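Catalase (PDB 4QOL) breaks down hydrogen peroxide to water and oxygen at a heme, and also shows peroxidase-like reactivity toward phenolic substrates. Local coordinates at residues A[62-73]-A[294-304]. Numbering follows the deposited sequence.
Sequences GAYGVFEVENSM and KVGRMTLNRNP. With NA (sodium ion), chain I.
Tyr-64 and Arg-302 join strands 60-69 and 293-302 through both backbone and side chains. Backbone hydrogen bonds set the antiparallel ladder. Val-66 pairs with Thr-299 and Glu-68 with Arg-297, each pair bonded in both directions. The register slips by one at Tyr-64, whose O takes Asn-301 N at 2.9 Å in its carbonyl plane and Arg-302 N from above that plane. This is a classic beta bulge. Past strand 60-69, Val-295 O likewise accepts from Glu-70 N and Asn-71 N.

The guanidinium of Arg-302 lies flat over one face of the Tyr-64 ring, planes 16° apart. Arg-302 CZ stands 4.1 Å from the Tyr-64 ring centroid, a cation-pi contact, and the turn at chi3 (49°) folds the arginine back over the ring. Pro-304 CA sits at the ring edge, and Tyr-64 OH bonds to Glu-310.

Lys-294 and Glu-70 form a salt bridge, NZ to OE2 2.8 Å, on the syn lone pair of the carboxylate. Both side chains are extended and cross obliquely, which brings their charged ends together. An alanine at Lys-294 would probably leave the Glu-70 carboxylate without its charged mate and free to swing. Asn-71 ND2 gives a nearly straight bond to Lys-294 O at 3.0 Å.

Apolar side chains gather round Phe-67, which shares a face of the sheet with Met-298. Val-295 CG1 meets Phe-67 CZ at the ring edge and also Met-73 CG at 4.0 Å. Met-298 CB reaches the Phe-67 ring edge at CD1.

Ser-72 OG binds a sodium ion, which Glu-85 and four waters also hold. Strand 60-69 also pairs with 88-96, and 293-302 with 258-267. The pairing thus links two parts of the curled antiparallel sheet that forms the beta-barrel of the catalase fold.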
loop_
_atom_site.group_PDB
_atom_site.type_symbol
_atom_site.label_atom_id
_atom_site.label_comp_id
_atom_site.label_asym_id
_atom_site.label_seq_id
_atom_site.Cartn_x
_atom_site.Cartn_y
_atom_site.Cartn_z
ATOM N N GLY A 62 -23.111 11.278 -0.592
ATOM C CA GLY A 62 -22.764 12.438 0.234
ATOM C C GLY A 62 -23.356 13.758 -0.256
ATOM O O GLY A 62 -23.604 13.946 -1.434
ATOM N N ALA A 63 -23.438 14.718 0.639
ATOM C CA ALA A 63 -23.845 16.081 0.290
ATOM C C ALA A 63 -23.321 17.061 1.321
ATOM O O ALA A 63 -23.120 16.694 2.467
ATOM C CB ALA A 63 -25.348 16.168 0.203
ATOM N N TYR A 64 -23.132 18.299 0.897
ATOM C CA TYR A 64 -22.769 19.385 1.868
ATOM C C TYR A 64 -23.971 20.206 2.270
ATOM O O TYR A 64 -24.987 20.245 1.587
ATOM C CB TYR A 64 -21.772 20.319 1.185
ATOM C CG TYR A 64 -20.472 19.685 0.844
ATOM C CD1 TYR A 64 -20.299 19.088 -0.385
ATOM C CD2 TYR A 64 -19.380 19.782 1.687
ATOM C CE1 TYR A 64 -19.064 18.523 -0.743
ATOM C CE2 TYR A 64 -18.139 19.253 1.345
ATOM C CZ TYR A 64 -18.018 18.585 0.118
ATOM O OH TYR A 64 -16.761 18.069 -0.232
ATOM N N GLY A 65 -23.832 20.883 3.408
ATOM C CA GLY A 65 -24.862 21.746 3.846
ATOM C C GLY A 65 -24.441 22.629 4.988
ATOM O O GLY A 65 -23.268 22.922 5.173
ATOM N N VAL A 66 -25.430 23.100 5.711
ATOM C CA VAL A 66 -25.235 24.024 6.838
ATOM C C VAL A 66 -26.076 23.592 8.030
ATOM O O VAL A 66 -27.201 23.152 7.878
ATOM C CB VAL A 66 -25.582 25.495 6.449
ATOM C CG1 VAL A 66 -25.433 26.421 7.627
ATOM C CG2 VAL A 66 -24.668 25.962 5.327
ATOM N N PHE A 67 -25.484 23.659 9.208
ATOM C CA PHE A 67 -26.194 23.544 10.447
ATOM C C PHE A 67 -26.337 24.895 11.163
ATOM O O PHE A 67 -25.386 25.605 11.290
ATOM C CB PHE A 67 -25.466 22.578 11.402
ATOM C CG PHE A 67 -26.168 22.453 12.729
ATOM C CD1 PHE A 67 -27.253 21.604 12.859
ATOM C CD2 PHE A 67 -25.717 23.138 13.842
ATOM C CE1 PHE A 67 -27.920 21.469 14.047
ATOM C CE2 PHE A 67 -26.385 22.998 15.050
ATOM C CZ PHE A 67 -27.498 22.192 15.141
ATOM N N GLU A 68 -27.559 25.233 11.544
ATOM C CA GLU A 68 -27.846 26.482 12.266
ATOM C C GLU A 68 -28.445 26.216 13.629
ATOM O O GLU A 68 -29.464 25.554 13.740
ATOM C CB GLU A 68 -28.822 27.361 11.453
ATOM C CG GLU A 68 -29.050 28.723 12.109
ATOM C CD GLU A 68 -29.758 29.694 11.203
ATOM O OE1 GLU A 68 -29.849 29.440 9.989
ATOM O OE2 GLU A 68 -30.234 30.711 11.711
ATOM N N VAL A 69 -27.870 26.845 14.640
ATOM C CA VAL A 69 -28.346 26.748 15.989
ATOM C C VAL A 69 -29.617 27.577 16.134
ATOM O O VAL A 69 -29.647 28.775 15.753
ATOM C CB VAL A 69 -27.310 27.263 17.002
ATOM C CG1 VAL A 69 -27.849 27.278 18.441
ATOM C CG2 VAL A 69 -26.047 26.390 16.919
ATOM N N GLU A 70 -30.626 26.931 16.695
ATOM C CA GLU A 70 -31.844 27.647 17.140
ATOM C C GLU A 70 -31.803 28.002 18.633
ATOM O O GLU A 70 -32.147 29.104 19.027
ATOM C CB GLU A 70 -33.102 26.826 16.840
ATOM C CG GLU A 70 -34.362 27.618 17.205
ATOM C CD GLU A 70 -35.660 26.966 16.827
ATOM O OE1 GLU A 70 -36.712 27.400 17.387
ATOM O OE2 GLU A 70 -35.658 26.060 15.992
ATOM N N ASN A 71 -31.382 27.061 19.467
ATOM C CA ASN A 71 -31.266 27.289 20.903
ATOM C C ASN A 71 -29.838 27.034 21.340
ATOM O O ASN A 71 -29.327 25.925 21.191
ATOM C CB ASN A 71 -32.208 26.373 21.653
ATOM C CG ASN A 71 -33.659 26.651 21.316
ATOM O OD1 ASN A 71 -34.080 27.808 21.394
ATOM N ND2 ASN A 71 -34.380 25.665 20.853
ATOM N N SER A 72 -29.195 28.042 21.912
ATOM C CA SER A 72 -27.828 27.869 22.354
ATOM C C SER A 72 -27.758 26.867 23.512
ATOM O O SER A 72 -28.723 26.697 24.295
ATOM C CB SER A 72 -27.180 29.208 22.659
ATOM O OG SER A 72 -27.729 29.669 23.821
ATOM N N MET A 73 -26.668 26.111 23.540
ATOM C CA MET A 73 -26.588 24.969 24.445
ATOM C C MET A 73 -25.548 25.209 25.504
ATOM O O MET A 73 -25.109 24.292 26.171
ATOM C CB MET A 73 -26.284 23.678 23.626
ATOM C CG MET A 73 -27.449 23.162 22.819
ATOM S SD MET A 73 -28.749 22.504 23.889
ATOM C CE MET A 73 -30.088 23.522 23.296
ATOM N N LYS A 294 -34.998 20.927 21.400
ATOM C CA LYS A 294 -34.568 21.328 20.078
ATOM C C LYS A 294 -33.256 22.105 20.132
ATOM O O LYS A 294 -33.091 22.981 20.987
ATOM C CB LYS A 294 -35.634 22.153 19.367
ATOM C CG LYS A 294 -35.369 22.270 17.858
ATOM C CD LYS A 294 -36.520 23.023 17.225
ATOM C CE LYS A 294 -36.410 22.967 15.719
ATOM N NZ LYS A 294 -37.332 23.932 15.133
ATOM N N VAL A 295 -32.308 21.733 19.238
ATOM C CA VAL A 295 -31.025 22.422 19.138
ATOM C C VAL A 295 -30.936 23.312 17.925
ATOM O O VAL A 295 -30.545 24.494 18.019
ATOM C CB VAL A 295 -29.848 21.459 19.201
ATOM C CG1 VAL A 295 -28.530 22.230 19.092
ATOM C CG2 VAL A 295 -29.956 20.603 20.441
ATOM N N GLY A 296 -31.276 22.771 16.773
ATOM C CA GLY A 296 -31.123 23.487 15.548
ATOM C C GLY A 296 -31.452 22.652 14.355
ATOM O O GLY A 296 -32.145 21.622 14.478
ATOM N N ARG A 297 -31.080 23.172 13.203
ATOM C CA ARG A 297 -31.497 22.546 11.965
ATOM C C ARG A 297 -30.365 22.466 10.955
ATOM O O ARG A 297 -29.581 23.401 10.797
ATOM C CB ARG A 297 -32.657 23.328 11.290
ATOM C CG ARG A 297 -33.190 22.708 9.992
ATOM C CD ARG A 297 -34.305 23.633 9.520
ATOM N NE ARG A 297 -35.196 23.184 8.465
ATOM C CZ ARG A 297 -36.351 22.533 8.607
ATOM N NH1 ARG A 297 -36.769 22.063 9.774
ATOM N NH2 ARG A 297 -37.051 22.255 7.516
ATOM N N MET A 298 -30.263 21.290 10.344
ATOM C CA MET A 298 -29.275 21.026 9.287
ATOM C C MET A 298 -29.979 20.898 7.917
ATOM O O MET A 298 -30.943 20.140 7.749
ATOM C CB MET A 298 -28.516 19.718 9.567
ATOM C CG MET A 298 -27.566 19.323 8.429
ATOM S SD MET A 298 -26.570 17.882 8.904
ATOM C CE MET A 298 -27.757 16.548 8.777
ATOM N N THR A 299 -29.496 21.655 6.953
ATOM C CA THR A 299 -30.030 21.661 5.605
ATOM C C THR A 299 -28.915 21.239 4.679
ATOM O O THR A 299 -27.821 21.824 4.700
ATOM C CB THR A 299 -30.527 23.061 5.205
ATOM O OG1 THR A 299 -31.483 23.468 6.187
ATOM C CG2 THR A 299 -31.146 23.070 3.865
ATOM N N LEU A 300 -29.201 20.262 3.841
ATOM C CA LEU A 300 -28.241 19.844 2.819
ATOM C C LEU A 300 -28.568 20.461 1.467
ATOM O O LEU A 300 -29.666 20.212 0.919
ATOM C CB LEU A 300 -28.229 18.319 2.714
ATOM C CG LEU A 300 -27.896 17.607 4.035
ATOM C CD1 LEU A 300 -27.829 16.115 3.782
ATOM C CD2 LEU A 300 -26.610 18.142 4.650
ATOM N N ASN A 301 -27.615 21.234 0.935
ATOM C CA ASN A 301 -27.919 22.121 -0.196
ATOM C C ASN A 301 -26.904 22.092 -1.361
ATOM O O ASN A 301 -27.001 22.892 -2.280
ATOM C CB ASN A 301 -28.110 23.545 0.297
ATOM C CG ASN A 301 -26.856 24.133 0.927
ATOM O OD1 ASN A 301 -25.782 23.564 0.845
ATOM N ND2 ASN A 301 -27.003 25.280 1.571
ATOM N N ARG A 302 -25.940 21.180 -1.327
ATOM C CA ARG A 302 -24.921 21.130 -2.373
ATOM C C ARG A 302 -24.421 19.690 -2.615
ATOM O O ARG A 302 -23.922 19.042 -1.702
ATOM C CB ARG A 302 -23.781 22.071 -1.993
ATOM C CG ARG A 302 -22.716 22.186 -3.055
ATOM C CD ARG A 302 -21.736 23.343 -2.814
ATOM N NE ARG A 302 -21.203 23.379 -1.445
ATOM C CZ ARG A 302 -20.018 22.927 -1.038
ATOM N NH1 ARG A 302 -19.157 22.361 -1.842
ATOM N NH2 ARG A 302 -19.700 23.045 0.251
ATOM N N ASN A 303 -24.461 19.242 -3.873
ATOM C CA ASN A 303 -23.854 18.005 -4.222
ATOM C C ASN A 303 -22.320 18.199 -4.350
ATOM O O ASN A 303 -21.840 19.278 -4.685
ATOM C CB ASN A 303 -24.451 17.439 -5.504
ATOM C CG ASN A 303 -25.887 17.012 -5.318
ATOM O OD1 ASN A 303 -26.206 16.289 -4.365
ATOM N ND2 ASN A 303 -26.745 17.436 -6.214
ATOM N N PRO A 304 -21.561 17.136 -4.093
ATOM C CA PRO A 304 -20.107 17.229 -4.334
ATOM C C PRO A 304 -19.755 17.447 -5.772
ATOM O O PRO A 304 -20.561 17.131 -6.717
ATOM C CB PRO A 304 -19.565 15.866 -3.856
ATOM C CG PRO A 304 -20.667 15.343 -2.951
ATOM C CD PRO A 304 -21.943 15.806 -3.587
HETATM NA NA NA I . -29.545 30.838 24.458
HETATM O O HOH W 1 -25.844 13.736 -3.083
HETATM O O HOH W 2 -30.725 28.944 24.663
HETATM O O HOH W 3 -31.394 31.739 24.452
HETATM O O HOH W 4 -28.592 32.449 24.242
HETATM O O HOH W 5 -29.113 30.976 26.398
#